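Local coordinates for uncharacterized protein (Pseudomonas fluorescens, PDB 5V00) that is a bicupin involved in histidine utilization in Pseudomonas, its precise molecular function still unknown, at residues Y66-T71 and F96-D101; E43-R48 and N117-P122; G55-F60 and S105-T110; L49-I54 and P112-N117; L80-E85 and G100-S105. All coordinates share one frame; numbering follows the deposited sequence. Where two conformers were deposited one is given.

Interaction 1: residues Y66-T71 and F96-D101; sequences YQRVIT and FAFRGD. With FMT (formic acid), chain I.
R68 and F98 form a hydrogen-bonded antiparallel pair, and their side chains run out side by side on the buried face of the sheet. F98 CG sits between its own backbone N and carbonyl carbon (chi1 60°), which turns the ring beneath the arginine. R68 CB stands 4.0 Å from the F98 ring centroid, over the face, in a CH-pi contact, and R68 CD carries on to 3.7 Å from F98 CE2. Beyond a bend at chi3, one face of the R68 guanidinium rests near F98 CZ, the two planes 46° apart. I70 CG2 reaches F98 CE1 at a slant, 3.7 Å away. This packing belongs to the edge of a six-stranded antiparallel sheet in one cupin domain, strand 96-99 being outermost beside strand 67-74. On this face R68 NH1 donates to O2 of a formate (3.0 Å) and R68 NH2 to its O1 (3.0 Å); the formate probably came from the crystallisation liquor. The other face is looser and nearer solvent. There V69 CG2 and A97 CB meet at 4.2 Å, and the bent chain of Q67 lets NE2 donate to R68 O at 3.2 Å, an oxygen that F98 N reaches from the opposite face of the carbonyl plane. R99, on this side too, forms a salt bridge with D101, while a water links Y66 O to D101 N.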
# COMPACT_ATOMS: atom_id res chain seq x y z
N TYR B 66 9.95 -0.92 20.71
CA TYR B 66 10.06 -0.29 19.38
C TYR B 66 10.79 1.03 19.54
O TYR B 66 10.78 1.62 20.62
CB TYR B 66 8.71 -0.03 18.78
CG TYR B 66 8.04 -1.37 18.37
CD1 TYR B 66 7.22 -2.06 19.25
CD2 TYR B 66 8.33 -1.97 17.13
CE1 TYR B 66 6.62 -3.26 18.90
CE2 TYR B 66 7.73 -3.18 16.78
CZ TYR B 66 6.92 -3.83 17.69
OH TYR B 66 6.31 -5.02 17.37
N GLN B 67 11.40 1.49 18.47
CA GLN B 67 11.96 2.86 18.38
C GLN B 67 11.02 3.72 17.55
O GLN B 67 10.55 3.29 16.51
CB GLN B 67 13.35 2.83 17.74
CG GLN B 67 13.96 4.18 17.45
CD GLN B 67 14.44 4.83 18.77
OE1 GLN B 67 15.17 4.22 19.53
NE2 GLN B 67 14.08 6.09 18.98
N ARG B 68 10.80 4.98 17.94
CA ARG B 68 9.96 5.91 17.20
C ARG B 68 10.76 7.11 16.75
O ARG B 68 11.71 7.52 17.43
CB ARG B 68 8.80 6.40 18.02
CG ARG B 68 7.89 5.27 18.53
CD ARG B 68 6.58 5.76 19.06
NE ARG B 68 5.80 6.53 18.11
CZ ARG B 68 4.60 7.05 18.31
NH1 ARG B 68 4.02 7.08 19.55
NH2 ARG B 68 4.05 7.68 17.34
N VAL B 69 10.43 7.62 15.56
CA VAL B 69 10.89 8.92 15.15
C VAL B 69 9.69 9.63 14.58
O VAL B 69 9.08 9.20 13.57
CB VAL B 69 12.05 8.89 14.11
CG1 VAL B 69 12.56 10.34 13.87
CG2 VAL B 69 13.17 7.97 14.56
N ILE B 70 9.34 10.79 15.13
CA ILE B 70 8.18 11.53 14.68
C ILE B 70 8.58 12.94 14.23
O ILE B 70 9.60 13.46 14.67
CB ILE B 70 7.05 11.60 15.75
CG1 ILE B 70 7.40 12.55 16.88
CG2 ILE B 70 6.74 10.20 16.33
CD1 ILE B 70 6.30 12.67 17.89
N THR B 71 7.83 13.51 13.31
CA THR B 71 8.09 14.81 12.78
C THR B 71 6.83 15.57 12.52
O THR B 71 5.92 15.11 11.81
CB THR B 71 8.87 14.77 11.46
OG1 THR B 71 9.98 13.93 11.56
CG2 THR B 71 9.32 16.14 11.05
N PHE B 96 12.17 13.96 15.79
CA PHE B 96 12.36 13.68 17.25
C PHE B 96 12.27 12.19 17.50
O PHE B 96 11.21 11.59 17.18
CB PHE B 96 11.32 14.41 18.12
CG PHE B 96 11.50 14.11 19.58
CD1 PHE B 96 12.70 14.39 20.20
CD2 PHE B 96 10.54 13.40 20.27
CE1 PHE B 96 12.92 14.06 21.56
CE2 PHE B 96 10.77 13.05 21.57
CZ PHE B 96 11.91 13.36 22.23
N ALA B 97 13.35 11.62 18.00
CA ALA B 97 13.42 10.21 18.33
C ALA B 97 13.12 9.91 19.78
O ALA B 97 13.66 10.58 20.67
CB ALA B 97 14.80 9.69 18.01
N PHE B 98 12.31 8.89 20.03
CA PHE B 98 12.10 8.40 21.41
C PHE B 98 11.74 6.94 21.44
O PHE B 98 11.33 6.37 20.42
CB PHE B 98 11.01 9.22 22.09
CG PHE B 98 9.70 9.20 21.45
CD1 PHE B 98 9.45 9.96 20.32
CD2 PHE B 98 8.65 8.46 21.97
CE1 PHE B 98 8.20 10.02 19.76
CE2 PHE B 98 7.40 8.53 21.42
CZ PHE B 98 7.15 9.30 20.33
N ARG B 99 11.93 6.34 22.60
CA ARG B 99 11.58 4.92 22.79
C ARG B 99 10.12 4.72 22.94
O ARG B 99 9.40 5.50 23.58
CB ARG B 99 12.34 4.30 23.97
CG ARG B 99 13.87 4.35 23.92
CD ARG B 99 14.48 4.16 25.33
NE ARG B 99 14.06 2.86 25.88
CZ ARG B 99 14.75 1.72 25.81
NH1 ARG B 99 15.97 1.67 25.26
NH2 ARG B 99 14.22 0.60 26.31
N GLY B 100 9.64 3.60 22.35
CA GLY B 100 8.22 3.25 22.42
C GLY B 100 7.83 2.87 23.91
O GLY B 100 6.66 3.01 24.23
N ASP B 101 8.81 2.50 24.69
CA ASP B 101 8.72 2.13 26.18
C ASP B 101 8.26 3.37 26.94
O ASP B 101 7.66 3.28 28.02
CB ASP B 101 10.12 1.86 26.75
CG ASP B 101 10.54 0.47 26.68
OD1 ASP B 101 9.73 -0.40 26.25
OD2 ASP B 101 11.73 0.27 26.97
C FMT I . 1.03 9.27 18.36
O1 FMT I . 1.77 9.56 17.38
O2 FMT I . 1.21 8.11 19.02
O HOH W 1 11.03 0.83 23.70

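Interaction 2: residues E43-R48 and N117-P122; sequences EGFGWR and NLIYSP. With FMT (formic acid), chain I.
R48 and I119 are hydrogen-bonded partners in the antiparallel pairing of strands 47-54 and 113-120, two adjacent central strands of the six-stranded sheet in a cupin domain. R48 N donates to I119 O across 2.9 Å, and the return bond runs from I119 N to R48 O. I119 O also lies 3.1 Å from W47 CA, a CA-H...O contact beside the stronger bond. Two residues on, S121 N donates to G46 O at 2.9 Å, carrying the pairing past the end of the regular strand. The I119 side chain carries the apolar part. At CB it branches: CG1 leaves anti to the backbone N (chi1 -179°), and CG2 falls between that N and the carbonyl carbon. CG2 lies 3.7 Å from R48 O and packs against R48 CB and F45 CE2, both at 3.8 Å, the latter near the plane of the ring and at its edge. CG1 passes more distantly by F45 CZ, and the terminal CD1 settles 3.9 Å from F45 CZ, again in the ring plane. The isoleucine and phenylalanine side chains cross at about a right angle, the methyls lining the ring rim. Y66 stacks on the F45 ring and its hydroxyl bonds to F45 N, while D37 OD1 takes both G46 N and W47 N. On the opposite side of the sheet W47 CB and Y120 CB touch at 3.8 Å. At the far end, N117 ND2 donates to formate O1 over 3.1 Å.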
# COMPACT_ATOMS: atom_id res chain seq x y z
N GLU B 43 4.46 -12.49 16.76
CA GLU B 43 5.65 -12.02 17.51
C GLU B 43 6.07 -10.51 17.37
O GLU B 43 7.24 -10.21 17.57
CB GLU B 43 6.85 -12.92 17.13
N GLY B 44 5.15 -9.59 17.09
CA GLY B 44 5.46 -8.16 16.88
C GLY B 44 5.66 -7.84 15.43
O GLY B 44 5.70 -8.73 14.59
N PHE B 45 5.74 -6.56 15.11
CA PHE B 45 5.79 -6.10 13.65
C PHE B 45 7.14 -5.51 13.37
O PHE B 45 7.99 -5.44 14.30
CB PHE B 45 4.70 -5.13 13.29
CG PHE B 45 4.81 -3.81 14.05
CD1 PHE B 45 4.23 -3.68 15.31
CD2 PHE B 45 5.53 -2.72 13.54
CE1 PHE B 45 4.30 -2.47 16.03
CE2 PHE B 45 5.61 -1.53 14.25
CZ PHE B 45 5.01 -1.40 15.49
N GLY B 46 7.50 -5.28 12.09
CA GLY B 46 8.85 -4.94 11.91
C GLY B 46 9.03 -3.38 11.87
O GLY B 46 9.92 -2.81 12.52
N TRP B 47 8.27 -2.71 11.00
CA TRP B 47 8.30 -1.24 10.82
C TRP B 47 7.05 -0.78 10.16
O TRP B 47 6.34 -1.55 9.45
CB TRP B 47 9.53 -0.78 10.03
CG TRP B 47 9.58 -1.25 8.61
CD1 TRP B 47 10.37 -2.24 8.14
CD2 TRP B 47 8.97 -0.66 7.47
NE1 TRP B 47 10.14 -2.42 6.80
CE2 TRP B 47 9.28 -1.45 6.38
CE3 TRP B 47 8.08 0.36 7.29
CZ2 TRP B 47 8.82 -1.13 5.11
CZ3 TRP B 47 7.64 0.71 6.02
CH2 TRP B 47 8.00 -0.07 4.97
N ARG B 48 6.63 0.46 10.47
CA ARG B 48 5.44 1.00 10.00
C ARG B 48 5.63 2.50 9.77
O ARG B 48 6.27 3.15 10.54
CB ARG B 48 4.26 0.73 10.97
CG ARG B 48 3.88 -0.73 11.19
CD ARG B 48 2.66 -0.99 12.12
NE ARG B 48 2.47 -2.45 12.18
CZ ARG B 48 1.50 -3.05 12.86
NH1 ARG B 48 0.62 -2.33 13.55
NH2 ARG B 48 1.37 -4.36 12.82
N ASN B 117 5.12 9.68 11.08
CA ASN B 117 5.57 8.71 12.05
C ASN B 117 6.31 7.52 11.46
O ASN B 117 5.72 6.81 10.62
CB ASN B 117 4.36 8.12 12.78
CG ASN B 117 3.72 9.09 13.86
OD1 ASN B 117 4.16 10.22 14.07
ND2 ASN B 117 2.67 8.59 14.54
N LEU B 118 7.54 7.30 11.91
CA LEU B 118 8.24 6.03 11.72
C LEU B 118 8.26 5.29 13.01
O LEU B 118 8.66 5.85 14.07
CB LEU B 118 9.67 6.26 11.24
CG LEU B 118 10.60 5.13 11.24
CD1 LEU B 118 10.12 4.08 10.24
CD2 LEU B 118 11.99 5.56 10.91
N ILE B 119 7.93 4.01 12.99
CA ILE B 119 8.23 3.14 14.11
C ILE B 119 8.85 1.85 13.63
O ILE B 119 8.41 1.30 12.57
CB ILE B 119 6.97 2.90 14.93
CG1 ILE B 119 7.24 2.00 16.14
CG2 ILE B 119 5.86 2.26 14.08
CD1 ILE B 119 6.07 1.97 17.10
N TYR B 120 9.88 1.38 14.31
CA TYR B 120 10.52 0.10 13.92
C TYR B 120 11.03 -0.65 15.12
O TYR B 120 11.32 -0.05 16.16
CB TYR B 120 11.66 0.32 12.92
CG TYR B 120 12.86 1.02 13.47
CD1 TYR B 120 12.96 2.41 13.54
CD2 TYR B 120 13.92 0.30 13.92
CE1 TYR B 120 14.02 3.03 14.18
CE2 TYR B 120 15.05 0.90 14.44
CZ TYR B 120 15.09 2.30 14.59
OH TYR B 120 16.17 2.91 15.16
N SER B 121 11.21 -1.95 14.93
CA SER B 121 11.85 -2.85 15.93
C SER B 121 13.34 -2.85 15.74
O SER B 121 13.83 -3.35 14.71
CB SER B 121 11.32 -4.30 15.77
OG SER B 121 12.18 -5.15 16.45
N PRO B 122 14.13 -2.36 16.72
CA PRO B 122 15.55 -2.38 16.57
C PRO B 122 16.16 -3.78 16.56
O PRO B 122 17.25 -3.99 16.03
CB PRO B 122 16.06 -1.56 17.77
CG PRO B 122 14.93 -0.77 18.21
CD PRO B 122 13.69 -1.54 17.89
C FMT I . 1.03 9.27 18.36
O1 FMT I . 1.77 9.56 17.38
O2 FMT I . 1.21 8.11 19.02

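Interaction 3: residues G55-F60 and S105-T110; sequences GESGGF and SCRLIT. With FMT (formic acid), chain K.
G58 and C106 form a hydrogen-bonded antiparallel pair, with C106 N donating almost straight to G58 O (2.9 Å, 174°) and G58 N donating to C106 O. A CB on G58 would jam against the carbonyl O of S57 at these backbone angles, so the position calls for glycine. Before the strand pairing begins, S57 stands in with its side chain: OG, anti to the carbonyl carbon (chi1 -49°), accepts from L108 N at 2.9 Å. L108 leans over the same loop, its CD1 3.6 Å from both G55 C and E56 N. An alanine in place of L108 would probably open a gap beside the G55-E56 backbone, where CD1 now packs. Farther along, F60 CE1 packs 3.6 Å from C106 CB, and C106 SG makes an oblique sulfur-aromatic contact with the F60 ring. S105, on the other face, donates from OG to O1 of a second formate, 2.8 Å away. The short strand 58-59 thus forms the outer edge of a four-stranded antiparallel sheet beside strand 104-108, with F60 and L108 turned onto I54 of the six-stranded sheet, two-sheet packing as in a cupin domain.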
# COMPACT_ATOMS: atom_id res chain seq x y z
N GLY B 55 -5.57 15.67 17.48
CA GLY B 55 -6.63 16.72 17.55
C GLY B 55 -6.83 17.23 18.98
O GLY B 55 -7.44 18.27 19.15
N GLU B 56 -6.31 16.53 19.96
CA GLU B 56 -6.45 16.97 21.36
C GLU B 56 -5.19 16.75 22.08
O GLU B 56 -4.53 15.77 21.83
CB GLU B 56 -7.50 16.06 22.06
CG GLU B 56 -8.84 16.30 21.45
CD GLU B 56 -9.93 15.41 22.12
OE1 GLU B 56 -11.07 15.60 21.72
OE2 GLU B 56 -9.62 14.49 22.93
N SER B 57 -4.88 17.57 23.08
CA SER B 57 -3.84 17.19 23.98
C SER B 57 -4.18 15.92 24.67
O SER B 57 -5.35 15.64 24.88
CB SER B 57 -3.53 18.32 25.01
OG SER B 57 -3.38 19.53 24.34
N GLY B 58 -3.17 15.15 25.06
CA GLY B 58 -3.26 13.97 25.85
C GLY B 58 -2.10 13.03 25.61
O GLY B 58 -1.12 13.35 24.90
N GLY B 59 -2.23 11.85 26.17
CA GLY B 59 -1.21 10.83 26.22
C GLY B 59 -1.14 10.09 24.89
O GLY B 59 -2.13 9.96 24.19
N PHE B 60 0.04 9.58 24.57
CA PHE B 60 0.22 8.69 23.40
C PHE B 60 0.17 7.28 23.92
O PHE B 60 0.68 6.98 25.02
CB PHE B 60 1.64 8.91 22.82
CG PHE B 60 1.78 10.16 21.96
CD1 PHE B 60 0.72 11.06 21.76
CD2 PHE B 60 3.01 10.42 21.29
CE1 PHE B 60 0.84 12.17 20.97
CE2 PHE B 60 3.11 11.56 20.47
CZ PHE B 60 2.04 12.40 20.32
N SER B 105 3.30 12.34 26.55
CA SER B 105 2.10 13.03 26.33
C SER B 105 2.38 14.29 25.55
O SER B 105 3.48 14.83 25.60
CB SER B 105 1.33 13.31 27.68
OG SER B 105 2.09 14.18 28.41
N CYS B 106 1.39 14.72 24.86
CA CYS B 106 1.44 15.85 23.98
C CYS B 106 0.51 16.97 24.42
O CYS B 106 -0.67 16.70 24.73
CB CYS B 106 0.94 15.35 22.61
SG CYS B 106 0.90 16.50 21.30
N ARG B 107 0.99 18.21 24.37
CA ARG B 107 0.21 19.39 24.60
C ARG B 107 0.16 20.25 23.41
O ARG B 107 1.21 20.71 22.86
CB ARG B 107 0.74 20.19 25.89
CG ARG B 107 -0.09 21.39 26.22
CD ARG B 107 0.37 22.00 27.56
NE ARG B 107 1.76 22.40 27.60
CZ ARG B 107 2.23 23.63 27.24
NH1 ARG B 107 1.40 24.59 26.80
NH2 ARG B 107 3.52 23.88 27.30
N LEU B 108 -1.02 20.39 22.83
CA LEU B 108 -1.23 21.21 21.71
C LEU B 108 -1.23 22.66 22.22
O LEU B 108 -1.59 22.91 23.40
CB LEU B 108 -2.53 20.85 20.94
CG LEU B 108 -2.63 19.38 20.52
CD1 LEU B 108 -3.92 19.22 19.75
CD2 LEU B 108 -1.45 19.00 19.63
N ILE B 109 -0.62 23.54 21.46
CA ILE B 109 -0.45 24.99 21.79
C ILE B 109 -1.23 25.77 20.76
O ILE B 109 -2.01 26.63 21.13
CB ILE B 109 0.99 25.55 21.66
CG1 ILE B 109 1.99 24.73 22.43
CG2 ILE B 109 1.02 27.01 22.11
CD1 ILE B 109 1.53 24.49 23.84
N THR B 110 -1.02 25.48 19.48
CA THR B 110 -1.75 26.20 18.41
C THR B 110 -2.77 25.36 17.69
O THR B 110 -3.07 25.58 16.56
CB THR B 110 -0.77 26.74 17.38
OG1 THR B 110 0.20 25.72 17.02
CG2 THR B 110 -0.13 28.02 18.01
C FMT K . 4.56 11.96 30.00
O1 FMT K . 3.53 12.62 30.26
O2 FMT K . 5.63 11.85 30.80

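Interaction 4: residues L49-I54 and P112-N117; sequences LSIADI and PIRDFN. With FMT (formic acid), chain I.
D53 and R114 each place CG anti to the carbonyl carbon (chi1 -82° and -57°), which runs the two side chains out together on one face, and a bend at R114 chi3 brings NE to D53 OD1. That salt bridge is 2.7 Å long; R114 NH2 meets the same oxygen only weakly, the carboxylate and guanidinium planes standing 66° apart. I51 CG2 lies over one face of the guanidinium, 3.6 Å from R114 NH2, and a water at the guanidinium edge donates to I51 O and lies close to D53 OD1 and R114 NH2. Both charges have second partners: R21 for D53 OD2, E32 for R114 NH2. On the same face L49 CD1 presses on F116 CZ at 3.5 Å. The reverse face carries A52 CB, 3.6 Å from N117 ND2, and I54 CD1, 3.3 Å from D115 OD2; a water bridges S50 OG and N117 ND2. Backbone bonds pair S50 with N117, A52 with D115 and I54 with I113. Both strands are interior to the antiparallel sheet: strand 29-36 flanks 47-54, strand 67-74 flanks 113-120, and F116 reaches across to stack on F148 and touch strand 184-191 of the five-stranded sheet.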
# COMPACT_ATOMS: atom_id res chain seq x y z
N LEU B 49 5.05 3.00 8.69
CA LEU B 49 5.08 4.44 8.36
C LEU B 49 3.65 4.91 8.32
O LEU B 49 2.77 4.26 7.69
CB LEU B 49 5.71 4.65 6.98
CG LEU B 49 6.40 5.93 6.74
CD1 LEU B 49 7.61 6.07 7.68
CD2 LEU B 49 6.89 5.96 5.27
N SER B 50 3.36 6.08 8.91
CA SER B 50 2.00 6.60 8.98
C SER B 50 1.98 8.11 9.15
O SER B 50 2.99 8.71 9.43
CB SER B 50 1.21 5.93 10.12
OG SER B 50 1.77 6.20 11.40
N ILE B 51 0.82 8.69 9.03
CA ILE B 51 0.60 10.08 9.40
C ILE B 51 -0.44 10.05 10.55
O ILE B 51 -1.55 9.49 10.40
CB ILE B 51 0.11 10.88 8.25
CG1 ILE B 51 1.12 10.95 7.11
CG2 ILE B 51 -0.13 12.35 8.72
CD1 ILE B 51 0.61 11.59 5.84
N ALA B 52 -0.16 10.76 11.63
CA ALA B 52 -1.07 10.84 12.81
C ALA B 52 -1.61 12.22 12.85
O ALA B 52 -0.85 13.18 12.69
CB ALA B 52 -0.32 10.52 14.07
N ASP B 53 -2.94 12.37 12.92
CA ASP B 53 -3.60 13.65 13.17
C ASP B 53 -3.85 13.72 14.67
O ASP B 53 -4.56 12.83 15.19
CB ASP B 53 -4.97 13.72 12.50
CG ASP B 53 -4.87 14.09 11.04
OD1 ASP B 53 -3.95 13.61 10.35
OD2 ASP B 53 -5.67 14.89 10.56
N ILE B 54 -3.27 14.71 15.35
CA ILE B 54 -3.42 14.85 16.78
C ILE B 54 -4.38 15.99 16.98
O ILE B 54 -4.10 17.12 16.59
CB ILE B 54 -2.09 15.12 17.48
CG1 ILE B 54 -1.09 14.00 17.07
CG2 ILE B 54 -2.28 15.06 18.97
CD1 ILE B 54 0.30 14.20 17.59
N PRO B 112 -4.58 21.74 16.18
CA PRO B 112 -4.27 20.36 15.77
C PRO B 112 -3.01 20.31 14.90
O PRO B 112 -2.63 21.29 14.26
CB PRO B 112 -5.53 19.96 14.94
CG PRO B 112 -6.65 20.78 15.60
CD PRO B 112 -5.97 22.12 15.81
N ILE B 113 -2.40 19.16 14.94
CA ILE B 113 -1.12 18.93 14.29
C ILE B 113 -1.25 17.63 13.51
O ILE B 113 -1.97 16.69 13.98
CB ILE B 113 -0.08 18.67 15.40
CG1 ILE B 113 0.12 19.94 16.23
CG2 ILE B 113 1.26 18.21 14.91
CD1 ILE B 113 0.42 21.13 15.42
N ARG B 114 -0.48 17.56 12.41
CA ARG B 114 -0.25 16.25 11.77
C ARG B 114 1.26 15.88 11.89
O ARG B 114 2.08 16.79 11.68
CB ARG B 114 -0.68 16.29 10.33
CG ARG B 114 -2.15 16.70 10.11
CD ARG B 114 -2.58 16.53 8.65
NE ARG B 114 -2.88 15.13 8.41
CZ ARG B 114 -2.92 14.52 7.20
NH1 ARG B 114 -2.60 15.15 6.13
NH2 ARG B 114 -3.22 13.23 7.12
N ASP B 115 1.56 14.65 12.24
CA ASP B 115 2.92 14.13 12.43
C ASP B 115 3.22 13.00 11.41
O ASP B 115 2.32 12.14 11.18
CB ASP B 115 3.11 13.53 13.72
CG ASP B 115 3.29 14.59 14.88
OD1 ASP B 115 3.36 15.74 14.53
OD2 ASP B 115 3.25 14.14 16.07
N PHE B 116 4.43 13.03 10.83
CA PHE B 116 4.93 11.86 10.04
C PHE B 116 5.62 10.94 10.98
O PHE B 116 6.55 11.34 11.70
CB PHE B 116 5.86 12.39 8.93
CG PHE B 116 6.49 11.32 8.14
CD1 PHE B 116 5.73 10.48 7.34
CD2 PHE B 116 7.85 11.19 8.15
CE1 PHE B 116 6.38 9.52 6.57
CE2 PHE B 116 8.51 10.18 7.40
CZ PHE B 116 7.74 9.39 6.54
N ASN B 117 5.12 9.68 11.08
CA ASN B 117 5.57 8.71 12.05
C ASN B 117 6.31 7.52 11.46
O ASN B 117 5.72 6.81 10.62
CB ASN B 117 4.36 8.12 12.78
CG ASN B 117 3.72 9.09 13.86
OD1 ASN B 117 4.16 10.22 14.07
ND2 ASN B 117 2.67 8.59 14.54
C FMT I . 1.03 9.27 18.36
O1 FMT I . 1.77 9.56 17.38
O2 FMT I . 1.21 8.11 19.02
O HOH W 2 0.96 6.30 13.87
O HOH W 3 -3.67 11.19 9.63

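Interaction 5: residues L80-E85 and G100-S105. With FMT (formic acid), chain K.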
# COMPACT_ATOMS: atom_id res chain seq x y z
N LEU B 80 5.95 18.00 23.72
CA LEU B 80 5.95 16.69 24.29
C LEU B 80 6.58 16.61 25.64
O LEU B 80 7.63 17.23 25.89
CB LEU B 80 6.75 15.65 23.40
CG LEU B 80 6.16 15.24 22.10
CD1 LEU B 80 7.02 14.03 21.64
CD2 LEU B 80 4.72 14.78 22.16
N THR B 81 5.99 15.80 26.53
CA THR B 81 6.61 15.45 27.73
C THR B 81 6.92 13.95 27.70
O THR B 81 5.99 13.16 27.56
CB THR B 81 5.71 15.80 28.97
OG1 THR B 81 5.43 17.20 28.91
CG2 THR B 81 6.40 15.50 30.25
N VAL B 82 8.18 13.59 27.82
CA VAL B 82 8.63 12.19 27.75
C VAL B 82 9.15 11.79 29.12
O VAL B 82 10.16 12.37 29.59
CB VAL B 82 9.79 12.06 26.76
CG1 VAL B 82 10.23 10.61 26.60
CG2 VAL B 82 9.32 12.68 25.45
N ASP B 83 8.51 10.79 29.71
CA ASP B 83 8.91 10.26 31.04
C ASP B 83 9.07 11.38 32.07
O ASP B 83 10.07 11.43 32.79
CB ASP B 83 10.17 9.49 30.93
CG ASP B 83 10.02 8.27 29.97
OD1 ASP B 83 8.96 7.66 30.01
OD2 ASP B 83 10.97 7.97 29.25
N GLY B 84 8.14 12.30 32.04
CA GLY B 84 8.27 13.50 32.91
C GLY B 84 9.59 14.33 32.89
O GLY B 84 9.76 15.14 33.79
N GLU B 85 10.50 14.13 31.89
CA GLU B 85 11.64 15.04 31.60
C GLU B 85 11.09 16.42 31.28
O GLU B 85 9.88 16.60 31.21
CB GLU B 85 12.42 14.59 30.40
CG GLU B 85 13.13 13.25 30.58
CD GLU B 85 13.58 12.65 29.26
OE1 GLU B 85 13.48 13.28 28.17
OE2 GLU B 85 14.05 11.49 29.29
N GLY B 100 9.64 3.60 22.35
CA GLY B 100 8.22 3.25 22.42
C GLY B 100 7.83 2.87 23.91
O GLY B 100 6.66 3.01 24.23
N ASP B 101 8.81 2.50 24.69
CA ASP B 101 8.72 2.13 26.18
C ASP B 101 8.26 3.37 26.94
O ASP B 101 7.66 3.28 28.02
CB ASP B 101 10.12 1.86 26.75
CG ASP B 101 10.54 0.47 26.68
OD1 ASP B 101 9.73 -0.40 26.25
OD2 ASP B 101 11.73 0.27 26.97
N SER B 102 8.69 4.54 26.47
CA SER B 102 8.50 5.76 27.24
C SER B 102 7.07 6.12 27.40
O SER B 102 6.23 5.89 26.55
CB SER B 102 9.25 6.98 26.64
OG SER B 102 10.69 6.84 26.81
N GLN B 103 6.78 6.83 28.51
CA GLN B 103 5.43 7.37 28.65
C GLN B 103 5.46 8.81 28.12
O GLN B 103 6.27 9.60 28.61
CB GLN B 103 5.00 7.34 30.17
CG GLN B 103 3.75 8.14 30.53
CD GLN B 103 3.80 8.54 32.04
OE1 GLN B 103 4.20 9.66 32.40
NE2 GLN B 103 3.51 7.59 32.91
N VAL B 104 4.56 9.12 27.18
CA VAL B 104 4.65 10.37 26.41
C VAL B 104 3.35 11.00 26.36
O VAL B 104 2.34 10.34 26.14
CB VAL B 104 5.22 10.15 24.95
CG1 VAL B 104 5.14 11.42 24.13
CG2 VAL B 104 6.59 9.58 25.03
N SER B 105 3.30 12.34 26.55
CA SER B 105 2.10 13.03 26.33
C SER B 105 2.38 14.29 25.55
O SER B 105 3.48 14.83 25.60
CB SER B 105 1.33 13.31 27.68
OG SER B 105 2.09 14.18 28.41
C FMT K . 4.56 11.96 30.00
O1 FMT K . 3.53 12.62 30.26
O2 FMT K . 5.63 11.85 30.80
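S102 OG donates to D83 OD2 over 2.7 Å, while Q103 N donates to D83 OD1 at 2.8 Å, so each carboxylate oxygen takes one bond, both on the syn side. D83 CG lies anti to the carbonyl carbon (chi1 -61°), bringing the carboxylate to the S102-Q103 backbone. An alanine in place of S102 would probably leave D83 OD2 without this donor and the carboxylate freer to turn, held then by Q103 N alone of the two donors. D83 N returns a nearly straight bond to Q103 O (2.8 Å, 173°), prolonging the ladder that T81 and S105 make by backbone bonds. On the inner face the contact is apolar: V82 CG1 touches S102 CB at 3.8 Å and V104 CG2 at 4.1 Å, and L80 CD2 slants against V104 CG1 at 3.9 Å. On the other face, the formate that S105 binds spans to the turn, where G84 N donates to its O2 at 2.8 Å. D83 and G84, both with positive phi, are the central residues of a type I' beta turn closed by E85 N to V82 O, which begins the reversal between strands 78-82 and 88-90 in the four-stranded sheet of this cupin domain.

How the interactions relate
From the N terminus, segments 43-48, 49-54 and 55-60 follow one another and pair, in reverse order, with 117-122, 112-117 and 105-110. Interaction 2 therefore closes the widest loop, interaction 4 lies within it, and interaction 3 within both. Interactions 1 and 5 fall inside all three; they overlap along the chain, 80-85 lying between 66-71 and 96-101, and share G100 and D101. Interactions 1, 2 and 4 join neighbouring strands of the six-stranded sheet and meet at one formate; interactions 3 and 5 belong to the four-stranded sheet and share S105 and the other formate. Interaction 3 packs on interaction 4, and F98 on V104 ties interaction 1 to interaction 5, joining the two sheets.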